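Ton_1535 (Thermococcus onnurineus, PDB 3ZPJ) is of unknown function but folds as an elongated, all-helical alpha-solenoid with an unusual left-handed helical turn. Local coordinates at residues L164-G169 with E201-L206; A168-P173 with D179-A184; K334-I339 with K343-A348. All coordinates share one frame; numbering follows the deposited sequence.

Interaction 1: residues L164-G169 with E201-L206; sequences LLEKAG and EKKIEL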
# COMPACT_ATOMS: atom_id res chain seq x y z
N LEU A 164 -8.78 9.30 -3.19
CA LEU A 164 -9.19 8.09 -2.48
C LEU A 164 -8.44 6.83 -2.93
O LEU A 164 -8.13 5.95 -2.11
CB LEU A 164 -10.71 7.90 -2.54
CG LEU A 164 -11.52 9.05 -1.90
CD1 LEU A 164 -13.01 8.97 -2.19
CD2 LEU A 164 -11.31 9.08 -0.44
N LEU A 165 -8.15 6.74 -4.23
CA LEU A 165 -7.36 5.63 -4.75
C LEU A 165 -6.03 5.65 -4.01
O LEU A 165 -5.60 4.64 -3.46
CB LEU A 165 -7.15 5.76 -6.27
CG LEU A 165 -8.30 5.34 -7.17
CD1 LEU A 165 -8.12 5.93 -8.56
CD2 LEU A 165 -8.43 3.82 -7.27
N GLU A 166 -5.43 6.83 -3.93
CA GLU A 166 -4.14 7.00 -3.27
C GLU A 166 -4.16 6.60 -1.81
O GLU A 166 -3.26 5.90 -1.33
CB GLU A 166 -3.61 8.43 -3.44
CG GLU A 166 -2.19 8.60 -2.89
CD GLU A 166 -1.71 10.05 -2.86
OE1 GLU A 166 -2.50 10.96 -3.18
OE2 GLU A 166 -0.52 10.27 -2.51
N LYS A 167 -5.21 7.01 -1.09
CA LYS A 167 -5.28 6.69 0.33
C LYS A 167 -5.53 5.19 0.55
O LYS A 167 -5.01 4.61 1.50
CB LYS A 167 -6.33 7.56 1.04
CG LYS A 167 -6.62 7.15 2.49
CD LYS A 167 -5.83 7.96 3.48
CE LYS A 167 -6.19 7.60 4.93
NZ LYS A 167 -7.30 8.39 5.54
N ALA A 168 -6.30 4.58 -0.33
CA ALA A 168 -6.50 3.13 -0.28
C ALA A 168 -5.16 2.44 -0.44
O ALA A 168 -4.78 1.59 0.37
CB ALA A 168 -7.46 2.69 -1.38
N GLY A 169 -4.45 2.82 -1.49
CA GLY A 169 -3.10 2.34 -1.70
C GLY A 169 -2.22 2.44 -0.46
O GLY A 169 -1.60 1.46 -0.06
N GLU A 201 3.92 9.10 -8.01
CA GLU A 201 5.00 8.48 -8.77
C GLU A 201 6.07 7.96 -7.77
O GLU A 201 6.52 6.83 -7.87
CB GLU A 201 5.57 9.50 -9.75
CG GLU A 201 6.86 9.11 -10.45
CD GLU A 201 7.23 10.14 -11.53
OE1 GLU A 201 6.38 11.01 -11.83
OE2 GLU A 201 8.35 10.08 -12.08
N LYS A 202 6.41 8.80 -6.79
CA LYS A 202 7.35 8.42 -5.75
C LYS A 202 6.83 7.25 -4.90
O LYS A 202 7.59 6.34 -4.59
CB LYS A 202 7.71 9.63 -4.88
CG LYS A 202 8.78 9.36 -3.87
CD LYS A 202 9.21 10.65 -3.21
CE LYS A 202 9.99 10.39 -1.95
NZ LYS A 202 10.17 11.65 -1.17
N LYS A 203 5.54 7.23 -4.58
CA LYS A 203 4.99 6.10 -3.80
C LYS A 203 5.03 4.79 -4.59
O LYS A 203 5.02 3.69 -4.02
CB LYS A 203 3.57 6.38 -3.29
CG LYS A 203 3.48 7.53 -2.28
CD LYS A 203 2.06 7.79 -1.84
CE LYS A 203 1.96 8.73 -0.65
NZ LYS A 203 0.55 9.20 -0.39
N ILE A 204 5.08 4.90 -5.91
CA ILE A 204 5.15 3.71 -6.75
C ILE A 204 6.58 3.14 -6.79
O ILE A 204 6.76 1.92 -6.68
CB ILE A 204 4.66 4.01 -8.17
CG1 ILE A 204 3.14 4.21 -8.16
CG2 ILE A 204 5.04 2.86 -9.11
CD1 ILE A 204 2.57 4.83 -9.44
N GLU A 205 7.59 4.01 -6.90
CA GLU A 205 8.98 3.54 -6.83
C GLU A 205 9.21 2.91 -5.47
O GLU A 205 9.85 1.88 -5.35
CB GLU A 205 10.00 4.67 -7.02
CG GLU A 205 9.94 5.43 -8.33
CD GLU A 205 11.00 6.54 -8.39
OE1 GLU A 205 12.15 6.30 -7.94
OE2 GLU A 205 10.69 7.66 -8.87
N LEU A 206 8.68 3.54 -4.43
CA LEU A 206 8.84 3.03 -3.09
C LEU A 206 8.15 1.68 -2.96
O LEU A 206 8.76 0.72 -2.53
CB LEU A 206 8.33 4.04 -2.06
CG LEU A 206 8.22 3.59 -0.60
CD1 LEU A 206 9.48 2.91 -0.11
CD2 LEU A 206 7.93 4.82 0.26

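Interaction 2: residues A168-P173 with D179-A184; sequences AGDTLP and DFYKMA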
# COMPACT_ATOMS: atom_id res chain seq x y z
N ALA A 168 -6.30 4.58 -0.33
CA ALA A 168 -6.50 3.13 -0.28
C ALA A 168 -5.16 2.44 -0.44
O ALA A 168 -4.78 1.59 0.37
CB ALA A 168 -7.46 2.69 -1.38
N GLY A 169 -4.45 2.82 -1.49
CA GLY A 169 -3.10 2.34 -1.70
C GLY A 169 -2.22 2.44 -0.46
O GLY A 169 -1.60 1.46 -0.06
N ASP A 170 -2.20 3.61 0.15
CA ASP A 170 -1.40 3.83 1.35
C ASP A 170 -1.74 2.87 2.49
O ASP A 170 -0.91 2.64 3.38
CB ASP A 170 -1.56 5.27 1.86
CG ASP A 170 -0.83 6.28 0.99
OD1 ASP A 170 0.10 5.89 0.24
OD2 ASP A 170 -1.19 7.46 1.06
N THR A 171 -2.94 2.30 2.48
CA THR A 171 -3.33 1.43 3.60
C THR A 171 -3.05 -0.02 3.28
O THR A 171 -3.30 -0.87 4.12
CB THR A 171 -4.83 1.57 4.00
OG1 THR A 171 -5.65 1.04 2.96
CG2 THR A 171 -5.20 3.03 4.25
N LEU A 172 -2.58 -0.30 2.06
CA LEU A 172 -2.38 -1.67 1.61
C LEU A 172 -0.92 -2.07 1.54
O LEU A 172 -0.04 -1.21 1.45
CB LEU A 172 -3.01 -1.86 0.23
CG LEU A 172 -4.53 -1.77 0.22
CD1 LEU A 172 -5.06 -1.74 -1.21
CD2 LEU A 172 -5.15 -2.91 1.01
N PRO A 173 -0.65 -3.37 1.60
CA PRO A 173 0.72 -3.81 1.31
C PRO A 173 1.06 -3.58 -0.17
O PRO A 173 0.14 -3.49 -1.01
CB PRO A 173 0.68 -5.31 1.64
CG PRO A 173 -0.77 -5.70 1.45
CD PRO A 173 -1.54 -4.50 1.95
N ASP A 179 -1.96 -1.39 -7.92
CA ASP A 179 -3.02 -1.04 -8.88
C ASP A 179 -3.75 0.27 -8.54
O ASP A 179 -4.15 1.02 -9.43
CB ASP A 179 -4.00 -2.19 -8.99
CG ASP A 179 -3.47 -3.32 -9.86
OD1 ASP A 179 -2.60 -3.04 -10.71
OD2 ASP A 179 -3.94 -4.47 -9.71
N PHE A 180 -3.90 0.55 -7.25
CA PHE A 180 -4.55 1.77 -6.77
C PHE A 180 -3.68 2.97 -7.11
O PHE A 180 -4.16 4.00 -7.58
CB PHE A 180 -4.78 1.69 -5.26
CG PHE A 180 -5.73 0.59 -4.86
CD1 PHE A 180 -5.28 -0.72 -4.74
CD2 PHE A 180 -7.08 0.86 -4.66
CE1 PHE A 180 -6.15 -1.74 -4.41
CE2 PHE A 180 -7.95 -0.16 -4.34
CZ PHE A 180 -7.49 -1.47 -4.20
N TYR A 181 -2.39 2.83 -6.86
CA TYR A 181 -1.44 3.89 -7.16
C TYR A 181 -1.36 4.21 -8.66
O TYR A 181 -1.26 5.38 -9.05
CB TYR A 181 -0.06 3.51 -6.66
CG TYR A 181 0.17 3.62 -5.19
CD1 TYR A 181 -0.54 4.51 -4.39
CD2 TYR A 181 1.15 2.84 -4.58
CE1 TYR A 181 -0.29 4.58 -2.99
CE2 TYR A 181 1.41 2.91 -3.22
CZ TYR A 181 0.70 3.77 -2.43
OH TYR A 181 1.02 3.80 -1.08
N LYS A 182 -1.38 3.19 -9.50
CA LYS A 182 -1.30 3.42 -10.94
C LYS A 182 -2.52 4.21 -11.43
O LYS A 182 -2.37 5.13 -12.24
CB LYS A 182 -1.23 2.11 -11.72
CG LYS A 182 -0.20 1.13 -11.22
CD LYS A 182 1.17 1.37 -11.78
CE LYS A 182 2.00 0.11 -11.63
NZ LYS A 182 1.23 -1.05 -12.16
N MET A 183 -3.71 3.87 -10.92
CA MET A 183 -4.95 4.57 -11.32
C MET A 183 -4.92 6.02 -10.85
O MET A 183 -5.20 6.95 -11.62
CB MET A 183 -6.22 3.84 -10.82
CG MET A 183 -7.46 4.12 -11.68
SD MET A 183 -9.02 3.29 -11.29
CE MET A 183 -8.39 1.75 -10.73
N ALA A 184 -4.49 6.23 -9.61
CA ALA A 184 -4.40 7.58 -9.07
C ALA A 184 -3.43 8.43 -9.90
O ALA A 184 -3.76 9.56 -10.29
CB ALA A 184 -3.99 7.56 -7.59

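Interaction 3: residues K334-I339 with K343-A348; sequences KIIESI and KIREEA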
# COMPACT_ATOMS: atom_id res chain seq x y z
N LYS A 334 36.39 -12.45 -17.61
CA LYS A 334 36.16 -13.73 -16.95
C LYS A 334 34.67 -13.94 -16.71
O LYS A 334 34.14 -15.03 -16.90
CB LYS A 334 36.91 -13.77 -15.62
CG LYS A 334 38.15 -12.89 -15.57
CD LYS A 334 39.00 -13.20 -14.33
CE LYS A 334 40.40 -12.62 -14.45
NZ LYS A 334 41.20 -13.23 -15.56
N ILE A 335 34.00 -12.88 -16.29
CA ILE A 335 32.59 -12.96 -15.95
C ILE A 335 31.77 -13.27 -17.18
O ILE A 335 30.87 -14.11 -17.14
CB ILE A 335 32.11 -11.65 -15.31
CG1 ILE A 335 32.70 -11.52 -13.90
CG2 ILE A 335 30.59 -11.58 -15.27
CD1 ILE A 335 32.15 -10.34 -13.12
N ILE A 336 32.09 -12.61 -18.28
CA ILE A 336 31.35 -12.82 -19.51
C ILE A 336 31.51 -14.27 -19.98
O ILE A 336 30.53 -14.92 -20.32
CB ILE A 336 31.81 -11.85 -20.61
CG1 ILE A 336 31.66 -10.41 -20.12
CG2 ILE A 336 31.00 -12.08 -21.88
CD1 ILE A 336 30.34 -9.79 -20.45
N GLU A 337 32.75 -14.76 -19.97
CA GLU A 337 33.06 -16.15 -20.31
C GLU A 337 32.24 -17.11 -19.47
O GLU A 337 31.89 -18.21 -19.91
CB GLU A 337 34.55 -16.46 -20.08
CG GLU A 337 35.54 -15.65 -20.90
CD GLU A 337 36.99 -16.08 -20.69
OE1 GLU A 337 37.23 -17.01 -19.88
OE2 GLU A 337 37.89 -15.51 -21.34
N SER A 338 31.95 -16.69 -18.24
CA SER A 338 31.22 -17.48 -17.26
C SER A 338 29.75 -17.67 -17.61
O SER A 338 29.11 -18.60 -17.11
CB SER A 338 31.34 -16.82 -15.88
OG SER A 338 30.44 -17.40 -14.95
N ILE A 339 29.20 -16.78 -18.44
CA ILE A 339 27.77 -16.86 -18.76
C ILE A 339 27.48 -18.15 -19.52
O ILE A 339 28.01 -18.37 -20.61
CB ILE A 339 27.31 -15.65 -19.60
CG1 ILE A 339 27.70 -14.34 -18.90
CG2 ILE A 339 25.81 -15.72 -19.84
CD1 ILE A 339 27.38 -13.10 -19.71
N LYS A 343 24.10 -17.27 -26.12
CA LYS A 343 23.29 -16.19 -26.70
C LYS A 343 23.39 -14.91 -25.87
O LYS A 343 23.80 -13.86 -26.37
CB LYS A 343 21.83 -16.62 -26.83
CG LYS A 343 20.91 -15.49 -27.24
CD LYS A 343 19.50 -15.97 -27.44
CE LYS A 343 18.62 -14.87 -28.00
NZ LYS A 343 17.24 -15.36 -28.26
N ILE A 344 23.01 -15.02 -24.60
CA ILE A 344 23.17 -13.94 -23.64
C ILE A 344 24.62 -13.45 -23.54
O ILE A 344 24.86 -12.25 -23.49
CB ILE A 344 22.66 -14.36 -22.25
CG1 ILE A 344 21.14 -14.44 -22.27
CG2 ILE A 344 23.11 -13.38 -21.18
CD1 ILE A 344 20.53 -14.71 -20.93
N ARG A 345 25.57 -14.38 -23.55
CA ARG A 345 26.98 -14.02 -23.44
C ARG A 345 27.40 -13.10 -24.59
O ARG A 345 28.32 -12.29 -24.45
CB ARG A 345 27.85 -15.27 -23.44
CG ARG A 345 29.32 -15.00 -23.21
CD ARG A 345 30.16 -16.24 -23.49
NE ARG A 345 29.85 -16.76 -24.81
CZ ARG A 345 30.34 -17.88 -25.32
NH1 ARG A 345 31.20 -18.62 -24.62
NH2 ARG A 345 29.98 -18.26 -26.54
N GLU A 346 26.72 -13.24 -25.73
CA GLU A 346 26.99 -12.42 -26.90
C GLU A 346 26.35 -11.04 -26.77
O GLU A 346 26.96 -10.03 -27.11
CB GLU A 346 26.49 -13.11 -28.17
CG GLU A 346 27.24 -14.39 -28.50
CD GLU A 346 28.73 -14.18 -28.58
OE1 GLU A 346 29.17 -13.41 -29.45
OE2 GLU A 346 29.47 -14.77 -27.76
N GLU A 347 25.13 -11.01 -26.26
CA GLU A 347 24.42 -9.76 -26.04
C GLU A 347 25.17 -8.86 -25.07
O GLU A 347 25.25 -7.65 -25.27
CB GLU A 347 23.03 -10.05 -25.51
CG GLU A 347 22.25 -10.98 -26.40
CD GLU A 347 20.92 -11.34 -25.81
OE1 GLU A 347 20.66 -10.93 -24.65
OE2 GLU A 347 20.13 -12.02 -26.50
N ALA A 348 25.72 -9.46 -24.03
CA ALA A 348 26.54 -8.74 -23.07
C ALA A 348 27.79 -8.24 -23.77
O ALA A 348 28.37 -7.22 -23.38
CB ALA A 348 26.92 -9.64 -21.92

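Interaction 1: residues L164-G169 with E201-L206
A salt bridge on the protein surface, between Glu166 and Lys203, joins helix 151-170 to helix 194-209 of the alpha-solenoid, near the middle of the superhelix. These two helices are not neighbours in the chain, since helix 174-190 comes between them, and the contact is made wholly by two long side chains. The backbones stay well apart: Glu166 CA and Lys203 CA are 9.2 Å from each other, and the pairing buries only 86 Å² in all. Lys203 NZ donates to Glu166 OE2 at 2.6 Å, a short bond. The grip is one-pronged, for Glu166 OE1 lies 4.5 Å from Lys203 NZ. Nor does the ammonium come in flat; it meets OE2 from above the carboxylate, 38° out of its plane. Both chains run extended beyond CG, and they cross at about a right angle. On the Glu166 side, CG is swung to the far side of CB from the backbone N (chi1 -174°), which sends the carboxylate out from the helix flank toward the lysine. The methylenes of Lys203 follow the ammonium in, with CE 3.5 Å from Glu166 OE2. The side chain of Lys203 also touches Tyr181 of the intervening helix and Leu223 of helix 216-223. The same ammonium also forms a salt bridge with Asp170 OD2, one turn further along helix 151-170. The contact illustrates how segments whose backbones do not pack can be linked by charge across an intervening helix. With two carboxylates sharing one lysine, the ammonium would be expected to stay protonated, and its positive charge should offset the repulsion between Glu166 and Asp170.

Interaction 2: residues A168-P173 with D179-A184
Phe180 brings its ring up to Ala168 and Leu172, which meet it obliquely at para-related carbons: Ala168 CB lies 3.8 Å from Phe180 CD2, while Leu172 CD1 comes to 3.4 Å from Phe180 CE1. The leucine side chain crosses that of the phenylalanine at about a right angle. Between these two residues in sequence, Gly169 lets the backbones close in, its CA only 5.3 Å from Phe180 CA. A beta carbon on the glycine would collide with Tyr181 CE1, so the tyrosine ring takes up the room that a side chain there would need. This is the turn between consecutive helices of the solenoid: helix 151-170 ends, and Pro173 occupies the N-cap position of helix 174-190, whose first turns fold back onto the end they have just left. Thr171 folds back on the turn before it, its OG1 donating to Ala168 O at 2.8 Å in the carbonyl plane, on a lone pair; Thr171 N bonds to the same oxygen. The polar half of the contact belongs to Tyr181. Its OH donates to Asp170 OD1 at 2.6 Å, arriving on the anti side and 15° out of the carboxylate plane, with the acceptor at the edge of the ring. Ring and carboxylate planes stand 64° apart. A chi2 of -27° turns the ring well away from the usual perpendicular setting and brings its plane into line with that oxygen. A phenylalanine in place of Tyr181 would probably leave Asp170 OD1 without its hydroxyl mate, its carboxylate less firmly oriented. The hydroxyl is gripped twice, as Arg219 NH2 is hydrogen-bonded to it too, and Arg219 NH1 reaches Leu172 O.

Interaction 3: residues K334-I339 with K343-A348
Arg345 and Ile336 set the pattern here: the arginine's methylene stalk passes slantwise along the isoleucine, with Arg345 CG 3.6 Å from Ile336 CG2. The same carbon lies 3.1 Å from Ile336 O, a close approach of a methylene to a carbonyl oxygen that already accepts the backbone NH of Ile339. Arg345 CG stands opposite the backbone N across the CA-CB bond (chi1 -175°), which carries the stalk over the last turn of helix 332-338. A bend at chi3 (52°) then turns the guanidinium aside, where Arg345 NE keeps a loose salt bridge with Glu346 OE2 on its own helix. Ile339, just past the end of the first helix, meets the second with three different atoms. Its CB rests on Arg345 CB at 3.9 Å; its CG2 touches Ile344 CG2 at 3.8 Å, the two isoleucines crossing at about a right angle; and its CD1 reaches up to Arg345 CA and the methyl of Ala348. Ile336 CD1 meets that methyl as well, 3.7 Å from Ala348 CB, so the small alanine receives the ends of two isoleucines. No hydrogen bond spans the pair. The contact is a helical hairpin held by apolar packing; the axes of segments 334-338 and 343-348 approach to 9.4 Å and run roughly antiparallel, at 150°. It lies near the C-terminal end of the solenoid, against helix 309-325: Ile335 rests on Ala320 and Ser338 on Leu316 from one arm, Ala348 on Lys317 from the other, while Ile339 packs on Ser313 from the turn.

Followed from the N terminus, the chain opens interactions 1 and 2 on overlapping stretches of helix 151-170, which share Ala168 and Gly169. Interaction 2 closes first, as a tight return onto helix 174-190. Interaction 1 closes later on helix 194-209, so its longer span, 164 to 206, encloses interaction 2 completely, and the two are nested. They touch, through the Lys203 ammonium at Asp170 and through Ile204 against Tyr181, and together tie three successive helices near the middle of the solenoid. Interaction 3 comes much later, a separate short hairpin of helices 332-338 and 342-351. Its nearest atoms lie about 25 Å from either of the others.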